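PDB 5TCB: PelA from Pseudomonas aeruginosa, which probably hydrolyses glycosidic bonds through this GH114-family domain, one part of a longer protein that may also act as a deacetylase. Local coordinates for residues A[26-31]-A[38-43]; A[120-125]-A[164-169]; A[171-176]-A[184-189]; A[192-197]-A[233-238]. All blocks are in the same frame, centred on the assembly; numbering follows the deposited sequence.

Contact 1. Residues A[26-31]-A[38-43]; sequences SVAFWY and AELSQF
Ala28 presses its methyl on the ring of Phe43: CB stands 3.5 Å from the ring centroid and 11° off the normal, a CH-pi contact over the middle of one face. Phe43 reaches this place with CG anti to its carbonyl carbon (chi1 -67°), and CD2 on the same ring comes 3.5 Å from Val27 O. The remaining apolar contacts belong to Leu40, whose two methyls are shared between Ala28 and Trp30, which lie on the same side of the strand. CD2 of Leu40 lies 3.9 Å from Ala28 CB, whereas its CD1 lies 4.0 Å from Trp30 CB, where the two side chains meet at about a right angle.

At one end Ser26 OG packs 3.4 Å from Phe43 CA, while its hydrogen bond goes to Asp44 N, just beyond the turn. The polar link between the segments is a water, 2.6 Å from Ser26 OG, that donates to Gln42 O at 2.7 Å. A type I turn from Leu40 to Phe43, with Phe43 N bonded to Leu40 O, bends the chain from the short helix toward strand 45-48, which pairs with 27-30 and places Val46 against Leu40. The arrangement is that of a beta-alpha-beta unit, the first of the parallel (beta/alpha)8, or TIM, barrel, with Ala28 and Trp30 on the helix side of the strand and Val27 and Phe29 turned away.

Contact 2. Residues A[120-125]-A[164-169]; sequences RAAELR and RQEPGL
Two consecutive outer helices of the TIM barrel, 111-126 and 145-165, are joined where Arg125 meets Glu166, the first residue to leave helical geometry at the end of the second helix. Arg125 grips the carboxylate side-on in a two-bond salt bridge. NE donates to Glu166 OE1 at 2.9 Å and NH2 to Glu166 OE2, also at 2.9 Å, both nearly straight. Each oxygen uses its syn lone pair, and the guanidinium and carboxylate planes are only 23° apart. Bends at chi2 and chi3 of Arg125 fold the chain back along its own helix, bringing one face of the guanidinium over Ala122 O at the preceding turn.

Glu166 OE2 is held a second time, on its anti lone pair, by Gln165 NE2 at 2.8 Å. The Gln165 chain, extended beyond CG, carries its amide to Ala122, and NE2 also bonds Leu118 O on the first helix. The buried carboxylate is therefore gripped by three N-H groups, which fixes its rotation and probably favours the ionised form. OE2 also lies 3.5 Å from Ala122 CA, close against the helix backbone.

Beyond the salt bridge, toward strand 131-135, the contact turns apolar. Leu169, reached through a type I turn beginning at Glu166, sets CD1 3.8 Å from Ala121 O and 4.4 Å from Ala121 CB. Leu132 of strand 131-135 touches both Ala121 and Leu169, so helix 111-126 and the turn after helix 145-165 both pack on that strand, just before the chain enters strand 170-174.

Contact 3. Residues A[171-176]-A[184-189]; sequences LFFNRG and PGVASA
Two backbone bonds tie strand 170-174 to the parallel strand 187-192, its neighbour in the TIM barrel: Ser188 N donates to Leu171 O (2.8 Å, 170°) and Phe173 N to Ala189 O (3.0 Å, 150°). The chain turns a corner at Ser188, which breaks the regular pairing, and Ala189 N is buried without a partner.

Ala187 CB sits over the centre of one Phe173 face, 3.8 Å from the centroid, in a CH-pi contact. With CG anti to the carbonyl carbon (chi1 -78°), the Phe173 ring swings toward 184-189 and also brings CZ to Val186 CG1. That same methyl packs on Leu171 CD1 at 3.9 Å. These side chains lie on the helix side of the barrel wall, where Leu159, Leu162 and His163 of helix 145-165 join them.

Phe172 goes into the barrel interior instead, its ring packing edge-to-face with those of Trp45 and Phe133. Its CD1 reaches Ala189 CB at 3.8 Å, while the ring edge is turned to Ala189 O. At the corner a water takes Leu171 N at 2.9 Å, gives a hydrogen to Val186 O at 2.6 Å and bonds Ser188 OG at 2.8 Å.

Contact 4. Residues A[192-197]-A[233-238]; sequences VESIHA and AIDYLP
Asp235, on a strand of the TIM barrel, binds the loop that follows the neighbouring strand 187-192 by receiving three of its backbone N-H groups. OD1 takes Ile195 N at 2.8 Å (171°), on the syn side but tilted out of the carboxylate plane. OD2 takes both His196 N and Ala197 N, each at 2.8 Å, the first syn with a similar tilt and the second from above the plane. The loop thus wraps round a single buried carboxylate. Ala197 O then receives Tyr236 N, and Ile234 N is bonded to Val192 O in the parallel pairing at Val192 and Ala233. Ser194, preceded by a cis peptide, adds a bond from OG to Ile234 O at 2.7 Å, lying in the carbonyl plane. Ile195 CG1 packs tightly on Ala233 CB at 3.6 Å, next to Leu221 of helix 211-226 and Leu252 of helix 242-254.

At one margin Ala197 CB meets Leu237 CD2 only loosely, at 4.0 Å. At the other, partly exposed Glu193 is held by side chains rather than main-chain N-H groups, running alongside Ile234 (CG to CB 3.8 Å), with OE2 bonded to Asn174 ND2. This carboxylate stands near the C-terminal strand ends, where TIM-barrel glycosidases carry their active sites. Tyr236 OH donates to Glu193 OE1 at 2.6 Å, on the anti side and somewhat out of the carboxylate plane.

Contacts 3 and 4 are buried and lie along consecutive strands of the barrel wall, contact 4 including the loop after one of them; contacts 1 and 2 are partly buried and lie at the outer layer, contact 1 joining a helix end to a strand, contact 2 a helix to the end of the next. Contact 1 is almost wholly apolar, with its polar link carried by water. Contact 2 relies on a salt bridge, contact 3 on backbone bonds and aromatic packing, and contact 4 on a carboxylate receiving main-chain N-H groups. Contacts 1, 3 and 4 meet inside the barrel, where Phe29 packs on Phe172 and Ile234. Asn174 and Arg175 bond Glu193, connecting contacts 3 and 4.

Contact 1. Residues A[26-31]-A[38-43]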
loop_
_atom_site.group_PDB
_atom_site.type_symbol
_atom_site.label_atom_id
_atom_site.label_comp_id
_atom_site.label_asym_id
_atom_site.label_seq_id
_atom_site.Cartn_x
_atom_site.Cartn_y
_atom_site.Cartn_z
ATOM N N SER A 26 -11.428 -10.935 0.092
ATOM C CA SER A 26 -11.195 -10.420 -1.248
ATOM C C SER A 26 -10.752 -8.978 -1.084
ATOM O O SER A 26 -10.992 -8.363 -0.050
ATOM C CB SER A 26 -12.444 -10.494 -2.130
ATOM O OG SER A 26 -13.479 -9.671 -1.628
ATOM N N VAL A 27 -10.064 -8.449 -2.097
ATOM C CA VAL A 27 -9.522 -7.100 -1.989
ATOM C C VAL A 27 -9.489 -6.474 -3.376
ATOM O O VAL A 27 -9.229 -7.153 -4.379
ATOM C CB VAL A 27 -8.124 -7.114 -1.316
ATOM C CG1 VAL A 27 -7.088 -7.884 -2.148
ATOM C CG2 VAL A 27 -7.669 -5.728 -1.022
ATOM N N ALA A 28 -9.781 -5.176 -3.415
ATOM C CA ALA A 28 -9.595 -4.348 -4.597
ATOM C C ALA A 28 -8.848 -3.073 -4.230
ATOM O O ALA A 28 -8.908 -2.591 -3.093
ATOM C CB ALA A 28 -10.950 -4.012 -5.264
ATOM N N PHE A 29 -8.142 -2.524 -5.227
ATOM C CA PHE A 29 -7.441 -1.249 -5.129
ATOM C C PHE A 29 -7.903 -0.375 -6.276
ATOM O O PHE A 29 -7.925 -0.835 -7.425
ATOM C CB PHE A 29 -5.919 -1.424 -5.262
ATOM C CG PHE A 29 -5.237 -2.099 -4.092
ATOM C CD1 PHE A 29 -5.374 -3.465 -3.887
ATOM C CD2 PHE A 29 -4.435 -1.366 -3.216
ATOM C CE1 PHE A 29 -4.752 -4.098 -2.828
ATOM C CE2 PHE A 29 -3.800 -1.990 -2.147
ATOM C CZ PHE A 29 -3.975 -3.354 -1.948
ATOM N N TRP A 30 -8.257 0.880 -5.971
ATOM C CA TRP A 30 -8.713 1.821 -6.994
ATOM C C TRP A 30 -8.158 3.187 -6.637
ATOM O O TRP A 30 -8.553 3.761 -5.623
ATOM C CB TRP A 30 -10.241 1.859 -7.090
ATOM C CG TRP A 30 -10.701 2.739 -8.210
ATOM C CD1 TRP A 30 -10.754 4.121 -8.203
ATOM C CD2 TRP A 30 -11.134 2.336 -9.520
ATOM N NE1 TRP A 30 -11.196 4.576 -9.405
ATOM C CE2 TRP A 30 -11.447 3.513 -10.239
ATOM C CE3 TRP A 30 -11.307 1.103 -10.149
ATOM C CZ2 TRP A 30 -11.882 3.485 -11.550
ATOM C CZ3 TRP A 30 -11.766 1.069 -11.440
ATOM C CH2 TRP A 30 -12.053 2.254 -12.145
ATOM N N TYR A 31 -7.240 3.703 -7.448
ATOM C CA TYR A 31 -6.578 4.962 -7.129
ATOM C C TYR A 31 -7.016 6.103 -8.029
ATOM O O TYR A 31 -6.508 7.237 -7.895
ATOM C CB TYR A 31 -5.063 4.782 -7.245
ATOM C CG TYR A 31 -4.418 3.894 -6.195
ATOM C CD1 TYR A 31 -5.064 3.568 -5.017
ATOM C CD2 TYR A 31 -3.141 3.411 -6.381
ATOM C CE1 TYR A 31 -4.457 2.789 -4.073
ATOM C CE2 TYR A 31 -2.527 2.617 -5.423
ATOM C CZ TYR A 31 -3.186 2.330 -4.278
ATOM O OH TYR A 31 -2.593 1.543 -3.320
ATOM N N ALA A 38 -20.563 0.879 -6.590
ATOM C CA ALA A 38 -21.403 -0.311 -6.486
ATOM C C ALA A 38 -20.572 -1.573 -6.719
ATOM O O ALA A 38 -20.670 -2.558 -5.971
ATOM C CB ALA A 38 -22.557 -0.219 -7.489
ATOM N N GLU A 39 -19.749 -1.560 -7.765
ATOM C CA GLU A 39 -18.904 -2.708 -8.080
ATOM C C GLU A 39 -17.816 -2.930 -7.026
ATOM O O GLU A 39 -17.580 -4.067 -6.603
ATOM C CB GLU A 39 -18.303 -2.521 -9.476
ATOM C CG GLU A 39 -19.340 -2.631 -10.597
ATOM C CD GLU A 39 -20.052 -1.326 -10.930
ATOM O OE1 GLU A 39 -19.817 -0.288 -10.276
ATOM O OE2 GLU A 39 -20.873 -1.345 -11.875
ATOM N N LEU A 40 -17.173 -1.864 -6.563
ATOM C CA LEU A 40 -16.142 -2.014 -5.551
ATOM C C LEU A 40 -16.704 -2.525 -4.236
ATOM O O LEU A 40 -15.996 -3.213 -3.488
ATOM C CB LEU A 40 -15.425 -0.680 -5.366
ATOM C CG LEU A 40 -14.499 -0.280 -6.518
ATOM C CD1 LEU A 40 -14.060 1.145 -6.358
ATOM C CD2 LEU A 40 -13.281 -1.193 -6.537
ATOM N N SER A 41 -17.967 -2.217 -3.945
ATOM C CA SER A 41 -18.575 -2.599 -2.673
ATOM C C SER A 41 -18.708 -4.092 -2.494
ATOM O O SER A 41 -18.950 -4.536 -1.366
ATOM C CB SER A 41 -19.965 -1.982 -2.535
ATOM O OG SER A 41 -20.955 -2.707 -3.270
ATOM N N GLN A 42 -18.552 -4.875 -3.554
ATOM C CA GLN A 42 -18.651 -6.322 -3.445
ATOM C C GLN A 42 -17.339 -6.987 -3.063
ATOM O O GLN A 42 -17.316 -8.199 -2.855
ATOM C CB GLN A 42 -19.189 -6.901 -4.756
ATOM C CG GLN A 42 -20.557 -6.342 -5.068
ATOM C CD GLN A 42 -21.550 -6.579 -3.932
ATOM O OE1 GLN A 42 -21.950 -7.713 -3.675
ATOM N NE2 GLN A 42 -21.918 -5.526 -3.227
ATOM N N PHE A 43 -16.262 -6.217 -2.922
ATOM C CA PHE A 43 -14.994 -6.705 -2.385
ATOM C C PHE A 43 -14.995 -6.484 -0.876
ATOM O O PHE A 43 -15.603 -5.543 -0.372
ATOM C CB PHE A 43 -13.795 -5.976 -3.024
ATOM C CG PHE A 43 -13.608 -6.260 -4.493
ATOM C CD1 PHE A 43 -14.330 -5.548 -5.447
ATOM C CD2 PHE A 43 -12.676 -7.188 -4.920
ATOM C CE1 PHE A 43 -14.136 -5.779 -6.795
ATOM C CE2 PHE A 43 -12.483 -7.432 -6.275
ATOM C CZ PHE A 43 -13.229 -6.708 -7.212
HETATM O O HOH W 1 -16.036 -10.234 -1.633
#

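Contact 2. Residues A[120-125]-A[164-169]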
loop_
_atom_site.group_PDB
_atom_site.type_symbol
_atom_site.label_atom_id
_atom_site.label_comp_id
_atom_site.label_asym_id
_atom_site.label_seq_id
_atom_site.Cartn_x
_atom_site.Cartn_y
_atom_site.Cartn_z
ATOM N N ARG A 120 -2.955 13.814 8.578
ATOM C CA ARG A 120 -3.675 13.172 7.487
ATOM C C ARG A 120 -4.437 11.950 7.983
ATOM O O ARG A 120 -5.599 11.736 7.608
ATOM C CB ARG A 120 -2.683 12.794 6.387
ATOM C CG ARG A 120 -3.286 12.194 5.157
ATOM C CD ARG A 120 -4.096 13.198 4.388
ATOM N NE ARG A 120 -4.731 12.591 3.221
ATOM C CZ ARG A 120 -5.940 12.913 2.778
ATOM N NH1 ARG A 120 -6.664 13.828 3.410
ATOM N NH2 ARG A 120 -6.430 12.309 1.704
ATOM N N ALA A 121 -3.808 11.149 8.840
ATOM C CA ALA A 121 -4.495 9.991 9.383
ATOM C C ALA A 121 -5.738 10.420 10.140
ATOM O O ALA A 121 -6.779 9.777 10.029
ATOM C CB ALA A 121 -3.558 9.199 10.289
ATOM N N ALA A 122 -5.640 11.489 10.938
ATOM C CA ALA A 122 -6.808 11.943 11.684
ATOM C C ALA A 122 -7.922 12.379 10.745
ATOM O O ALA A 122 -9.106 12.118 11.002
ATOM C CB ALA A 122 -6.411 13.076 12.610
ATOM N N GLU A 123 -7.574 13.088 9.670
ATOM C CA GLU A 123 -8.598 13.521 8.719
ATOM C C GLU A 123 -9.272 12.328 8.051
ATOM O O GLU A 123 -10.494 12.325 7.881
ATOM C CB GLU A 123 -8.004 14.448 7.660
ATOM C CG GLU A 123 -7.673 15.845 8.180
ATOM C CD GLU A 123 -8.837 16.464 8.950
ATOM O OE1 GLU A 123 -9.959 16.507 8.402
ATOM O OE2 GLU A 123 -8.637 16.881 10.111
ATOM N N LEU A 124 -8.491 11.314 7.672
ATOM C CA LEU A 124 -9.049 10.124 7.037
ATOM C C LEU A 124 -9.924 9.346 8.019
ATOM O O LEU A 124 -10.971 8.816 7.629
ATOM C CB LEU A 124 -7.906 9.281 6.469
ATOM C CG LEU A 124 -7.202 10.011 5.318
ATOM C CD1 LEU A 124 -5.891 9.310 5.000
ATOM C CD2 LEU A 124 -8.103 10.121 4.079
ATOM N N ARG A 125 -9.547 9.305 9.297
ATOM C CA ARG A 125 -10.419 8.730 10.329
ATOM C C ARG A 125 -11.758 9.459 10.380
ATOM O O ARG A 125 -12.818 8.825 10.423
ATOM C CB ARG A 125 -9.738 8.765 11.693
ATOM C CG ARG A 125 -10.628 8.328 12.896
ATOM C CD ARG A 125 -10.905 9.475 13.842
ATOM N NE ARG A 125 -9.650 10.020 14.333
ATOM C CZ ARG A 125 -9.485 11.218 14.877
ATOM N NH1 ARG A 125 -10.516 12.041 15.062
ATOM N NH2 ARG A 125 -8.271 11.586 15.252
ATOM N N ARG A 164 -0.927 3.983 17.901
ATOM C CA ARG A 164 -1.393 4.421 19.217
ATOM C C ARG A 164 -2.373 5.591 19.102
ATOM O O ARG A 164 -3.361 5.650 19.852
ATOM C CB ARG A 164 -0.191 4.808 20.089
ATOM N N GLN A 165 -2.105 6.543 18.194
ATOM C CA GLN A 165 -2.991 7.693 18.006
ATOM C C GLN A 165 -4.326 7.292 17.389
ATOM O O GLN A 165 -5.352 7.898 17.717
ATOM C CB GLN A 165 -2.325 8.760 17.113
ATOM C CG GLN A 165 -3.270 9.904 16.668
ATOM C CD GLN A 165 -2.705 10.848 15.599
ATOM O OE1 GLN A 165 -1.632 11.437 15.791
ATOM N NE2 GLN A 165 -3.469 11.041 14.476
ATOM N N GLU A 166 -4.344 6.288 16.511
ATOM C CA GLU A 166 -5.514 5.956 15.704
ATOM C C GLU A 166 -5.815 4.468 15.809
ATOM O O GLU A 166 -5.707 3.729 14.830
ATOM C CB GLU A 166 -5.298 6.356 14.242
ATOM C CG GLU A 166 -5.040 7.859 14.049
ATOM C CD GLU A 166 -6.235 8.751 14.357
ATOM O OE1 GLU A 166 -7.394 8.252 14.446
ATOM O OE2 GLU A 166 -6.024 9.972 14.500
ATOM N N PRO A 167 -6.231 4.000 16.993
ATOM C CA PRO A 167 -6.527 2.568 17.150
ATOM C C PRO A 167 -7.743 2.116 16.371
ATOM O O PRO A 167 -7.941 0.906 16.207
ATOM C CB PRO A 167 -6.757 2.421 18.656
ATOM C CG PRO A 167 -7.228 3.784 19.110
ATOM C CD PRO A 167 -6.412 4.748 18.242
ATOM N N GLY A 168 -8.566 3.035 15.889
ATOM C CA GLY A 168 -9.677 2.671 15.056
ATOM C C GLY A 168 -9.372 2.526 13.584
ATOM O O GLY A 168 -10.301 2.329 12.801
ATOM N N LEU A 169 -8.117 2.688 13.180
ATOM C CA LEU A 169 -7.704 2.476 11.799
ATOM C C LEU A 169 -6.928 1.174 11.687
ATOM O O LEU A 169 -5.829 1.039 12.251
ATOM C CB LEU A 169 -6.856 3.649 11.302
ATOM C CG LEU A 169 -7.578 4.979 11.204
ATOM C CD1 LEU A 169 -6.604 6.041 10.766
ATOM C CD2 LEU A 169 -8.713 4.861 10.184
#

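Contact 3. Residues A[171-176]-A[184-189]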
loop_
_atom_site.group_PDB
_atom_site.type_symbol
_atom_site.label_atom_id
_atom_site.label_comp_id
_atom_site.label_asym_id
_atom_site.label_seq_id
_atom_site.Cartn_x
_atom_site.Cartn_y
_atom_site.Cartn_z
ATOM N N LEU A 171 -4.315 -1.006 9.952
ATOM C CA LEU A 171 -3.133 -0.657 9.169
ATOM C C LEU A 171 -2.774 -1.822 8.241
ATOM O O LEU A 171 -2.420 -2.914 8.687
ATOM C CB LEU A 171 -1.967 -0.270 10.077
ATOM C CG LEU A 171 -2.248 0.881 11.056
ATOM C CD1 LEU A 171 -0.999 1.209 11.841
ATOM C CD2 LEU A 171 -2.807 2.124 10.355
ATOM N N PHE A 172 -2.884 -1.564 6.948
ATOM C CA PHE A 172 -2.675 -2.528 5.882
ATOM C C PHE A 172 -1.345 -2.116 5.261
ATOM O O PHE A 172 -1.253 -1.102 4.561
ATOM C CB PHE A 172 -3.876 -2.461 4.932
ATOM C CG PHE A 172 -3.861 -3.404 3.764
ATOM C CD1 PHE A 172 -2.920 -4.398 3.599
ATOM C CD2 PHE A 172 -4.870 -3.270 2.827
ATOM C CE1 PHE A 172 -2.972 -5.225 2.478
ATOM C CE2 PHE A 172 -4.945 -4.091 1.709
ATOM C CZ PHE A 172 -3.996 -5.075 1.530
ATOM N N PHE A 173 -0.290 -2.851 5.602
ATOM C CA PHE A 173 1.060 -2.477 5.184
ATOM C C PHE A 173 1.311 -2.929 3.743
ATOM O O PHE A 173 0.960 -4.057 3.377
ATOM C CB PHE A 173 2.122 -3.163 6.040
ATOM C CG PHE A 173 2.372 -2.575 7.404
ATOM C CD1 PHE A 173 1.413 -1.879 8.100
ATOM C CD2 PHE A 173 3.616 -2.760 7.995
ATOM C CE1 PHE A 173 1.692 -1.383 9.379
ATOM C CE2 PHE A 173 3.883 -2.288 9.247
ATOM C CZ PHE A 173 2.925 -1.602 9.943
ATOM N N ASN A 174 1.959 -2.084 2.948
ATOM C CA ASN A 174 2.635 -2.525 1.715
ATOM C C ASN A 174 4.053 -2.927 2.091
ATOM O O ASN A 174 4.905 -2.079 2.351
ATOM C CB ASN A 174 2.622 -1.453 0.637
ATOM C CG ASN A 174 2.989 -2.012 -0.736
ATOM O OD1 ASN A 174 3.177 -3.230 -0.869
ATOM N ND2 ASN A 174 3.074 -1.161 -1.746
ATOM N N ARG A 175 4.309 -4.238 2.156
ATOM C CA ARG A 175 5.618 -4.754 2.609
ATOM C C ARG A 175 5.891 -4.189 4.004
ATOM O O ARG A 175 5.044 -4.305 4.895
ATOM C CB ARG A 175 6.700 -4.469 1.588
ATOM C CG ARG A 175 6.515 -5.111 0.261
ATOM C CD ARG A 175 7.657 -4.800 -0.643
ATOM N NE ARG A 175 7.529 -5.440 -1.952
ATOM C CZ ARG A 175 8.535 -5.996 -2.604
ATOM N NH1 ARG A 175 9.770 -5.998 -2.102
ATOM N NH2 ARG A 175 8.299 -6.545 -3.789
ATOM N N GLY A 176 7.048 -3.606 4.262
ATOM C CA GLY A 176 7.428 -3.291 5.630
ATOM C C GLY A 176 8.236 -4.352 6.332
ATOM O O GLY A 176 8.305 -4.359 7.565
ATOM N N PRO A 184 4.831 -6.115 16.512
ATOM C CA PRO A 184 3.811 -7.159 16.678
ATOM C C PRO A 184 2.456 -6.551 16.987
ATOM O O PRO A 184 2.340 -5.604 17.772
ATOM C CB PRO A 184 4.346 -7.991 17.853
ATOM C CG PRO A 184 5.231 -7.039 18.603
ATOM C CD PRO A 184 5.886 -6.221 17.533
ATOM N N GLY A 185 1.429 -7.075 16.323
ATOM C CA GLY A 185 0.070 -6.630 16.560
ATOM C C GLY A 185 -0.343 -5.358 15.851
ATOM O O GLY A 185 -1.486 -4.921 16.018
ATOM N N VAL A 186 0.530 -4.755 15.054
ATOM C CA VAL A 186 0.253 -3.444 14.486
ATOM C C VAL A 186 -0.423 -3.553 13.126
ATOM O O VAL A 186 -1.379 -2.817 12.845
ATOM C CB VAL A 186 1.560 -2.625 14.401
ATOM C CG1 VAL A 186 1.326 -1.296 13.690
ATOM C CG2 VAL A 186 2.104 -2.371 15.784
ATOM N N ALA A 187 0.089 -4.421 12.254
ATOM C CA ALA A 187 -0.452 -4.604 10.914
ATOM C C ALA A 187 -1.581 -5.621 10.899
ATOM O O ALA A 187 -1.497 -6.673 11.535
ATOM C CB ALA A 187 0.636 -5.057 9.947
ATOM N N SER A 188 -2.632 -5.298 10.139
ATOM C CA SER A 188 -3.750 -6.209 9.963
ATOM C C SER A 188 -3.559 -7.148 8.770
ATOM O O SER A 188 -4.184 -8.213 8.728
ATOM C CB SER A 188 -5.035 -5.403 9.787
ATOM O OG SER A 188 -5.469 -4.853 11.020
ATOM N N ALA A 189 -2.741 -6.752 7.804
ATOM C CA ALA A 189 -2.394 -7.546 6.637
ATOM C C ALA A 189 -1.176 -6.891 6.013
ATOM O O ALA A 189 -0.865 -5.729 6.303
ATOM C CB ALA A 189 -3.553 -7.604 5.633
HETATM O O HOH W 2 -3.957 -2.804 12.237
#

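Contact 4. Residues A[192-197]-A[233-238]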
loop_
_atom_site.group_PDB
_atom_site.type_symbol
_atom_site.label_atom_id
_atom_site.label_comp_id
_atom_site.label_asym_id
_atom_site.label_seq_id
_atom_site.Cartn_x
_atom_site.Cartn_y
_atom_site.Cartn_z
ATOM N N VAL A 192 2.014 -7.393 -1.089
ATOM C CA VAL A 192 3.250 -7.541 -1.834
ATOM C C VAL A 192 2.976 -7.375 -3.320
ATOM O O VAL A 192 2.202 -8.139 -3.910
ATOM C CB VAL A 192 3.939 -8.889 -1.580
ATOM C CG1 VAL A 192 5.234 -8.982 -2.426
ATOM C CG2 VAL A 192 4.238 -9.065 -0.120
ATOM N N GLU A 193 3.617 -6.385 -3.927
ATOM C CA GLU A 193 3.743 -6.285 -5.367
ATOM C C GLU A 193 5.102 -6.863 -5.732
ATOM O O GLU A 193 6.130 -6.220 -5.395
ATOM C CB GLU A 193 3.688 -4.832 -5.848
ATOM C CG GLU A 193 2.536 -3.997 -5.350
ATOM C CD GLU A 193 2.823 -2.524 -5.601
ATOM O OE1 GLU A 193 2.547 -2.027 -6.712
ATOM O OE2 GLU A 193 3.366 -1.865 -4.692
ATOM N N SER A 194 5.228 -8.025 -6.373
ATOM C CA SER A 194 4.171 -8.888 -6.883
ATOM C C SER A 194 4.649 -10.319 -6.674
ATOM O O SER A 194 5.818 -10.546 -6.338
ATOM C CB SER A 194 3.909 -8.615 -8.363
ATOM O OG SER A 194 3.361 -7.334 -8.580
ATOM N N ILE A 195 3.781 -11.300 -6.921
ATOM C CA ILE A 195 4.132 -12.692 -6.651
ATOM C C ILE A 195 4.514 -13.395 -7.951
ATOM O O ILE A 195 5.638 -13.899 -8.082
ATOM C CB ILE A 195 2.994 -13.421 -5.908
ATOM C CG1 ILE A 195 2.720 -12.783 -4.535
ATOM C CG2 ILE A 195 3.300 -14.927 -5.739
ATOM C CD1 ILE A 195 3.934 -12.691 -3.597
ATOM N N HIS A 196 3.618 -13.432 -8.931
ATOM C CA HIS A 196 3.919 -14.080 -10.200
ATOM C C HIS A 196 3.961 -13.112 -11.368
ATOM O O HIS A 196 4.888 -13.161 -12.196
ATOM C CB HIS A 196 2.882 -15.171 -10.506
ATOM C CG HIS A 196 2.893 -16.306 -9.536
ATOM N ND1 HIS A 196 4.007 -17.093 -9.327
ATOM C CD2 HIS A 196 1.923 -16.798 -8.731
ATOM C CE1 HIS A 196 3.723 -18.015 -8.422
ATOM N NE2 HIS A 196 2.463 -17.861 -8.050
ATOM N N ALA A 197 2.948 -12.257 -11.475
ATOM C CA ALA A 197 2.806 -11.327 -12.582
ATOM C C ALA A 197 3.004 -9.920 -12.044
ATOM O O ALA A 197 2.244 -9.448 -11.191
ATOM C CB ALA A 197 1.439 -11.484 -13.257
ATOM N N ALA A 233 -1.575 -10.436 -2.342
ATOM C CA ALA A 233 -0.756 -10.384 -3.539
ATOM C C ALA A 233 -1.351 -9.360 -4.491
ATOM O O ALA A 233 -2.502 -9.498 -4.902
ATOM C CB ALA A 233 -0.684 -11.752 -4.220
ATOM N N ILE A 234 -0.570 -8.340 -4.843
ATOM C CA ILE A 234 -0.967 -7.362 -5.859
ATOM C C ILE A 234 -0.152 -7.679 -7.102
ATOM O O ILE A 234 1.013 -7.288 -7.218
ATOM C CB ILE A 234 -0.742 -5.911 -5.422
ATOM C CG1 ILE A 234 -1.420 -5.615 -4.102
ATOM C CG2 ILE A 234 -1.311 -4.981 -6.498
ATOM C CD1 ILE A 234 -0.982 -4.241 -3.495
ATOM N N ASP A 235 -0.777 -8.391 -8.041
ATOM C CA ASP A 235 -0.171 -8.754 -9.306
ATOM C C ASP A 235 -0.808 -7.952 -10.436
ATOM O O ASP A 235 -1.887 -7.374 -10.302
ATOM C CB ASP A 235 -0.312 -10.262 -9.557
ATOM C CG ASP A 235 0.735 -11.080 -8.804
ATOM O OD1 ASP A 235 1.164 -10.643 -7.704
ATOM O OD2 ASP A 235 1.123 -12.147 -9.319
ATOM N N TYR A 236 -0.112 -7.924 -11.571
ATOM C CA TYR A 236 -0.448 -7.008 -12.654
ATOM C C TYR A 236 -0.567 -7.766 -13.966
ATOM O O TYR A 236 0.400 -8.400 -14.410
ATOM C CB TYR A 236 0.612 -5.901 -12.755
ATOM C CG TYR A 236 0.598 -4.996 -11.553
ATOM C CD1 TYR A 236 1.615 -5.051 -10.618
ATOM C CD2 TYR A 236 -0.434 -4.094 -11.362
ATOM C CE1 TYR A 236 1.593 -4.204 -9.501
ATOM C CE2 TYR A 236 -0.483 -3.263 -10.240
ATOM C CZ TYR A 236 0.543 -3.324 -9.335
ATOM O OH TYR A 236 0.500 -2.469 -8.249
ATOM N N LEU A 237 -1.758 -7.686 -14.583
ATOM C CA LEU A 237 -2.007 -8.172 -15.941
ATOM C C LEU A 237 -2.907 -7.157 -16.626
ATOM O O LEU A 237 -3.782 -6.572 -15.976
ATOM C CB LEU A 237 -2.671 -9.556 -15.985
ATOM C CG LEU A 237 -1.769 -10.732 -15.627
ATOM C CD1 LEU A 237 -2.592 -12.004 -15.520
ATOM C CD2 LEU A 237 -0.651 -10.913 -16.665
ATOM N N PRO A 238 -2.733 -6.942 -17.925
ATOM C CA PRO A 238 -3.511 -5.911 -18.616
ATOM C C PRO A 238 -4.948 -6.348 -18.841
ATOM O O PRO A 238 -5.279 -7.539 -18.726
ATOM C CB PRO A 238 -2.757 -5.745 -19.948
ATOM C CG PRO A 238 -2.184 -7.102 -20.206
ATOM C CD PRO A 238 -1.753 -7.578 -18.822
#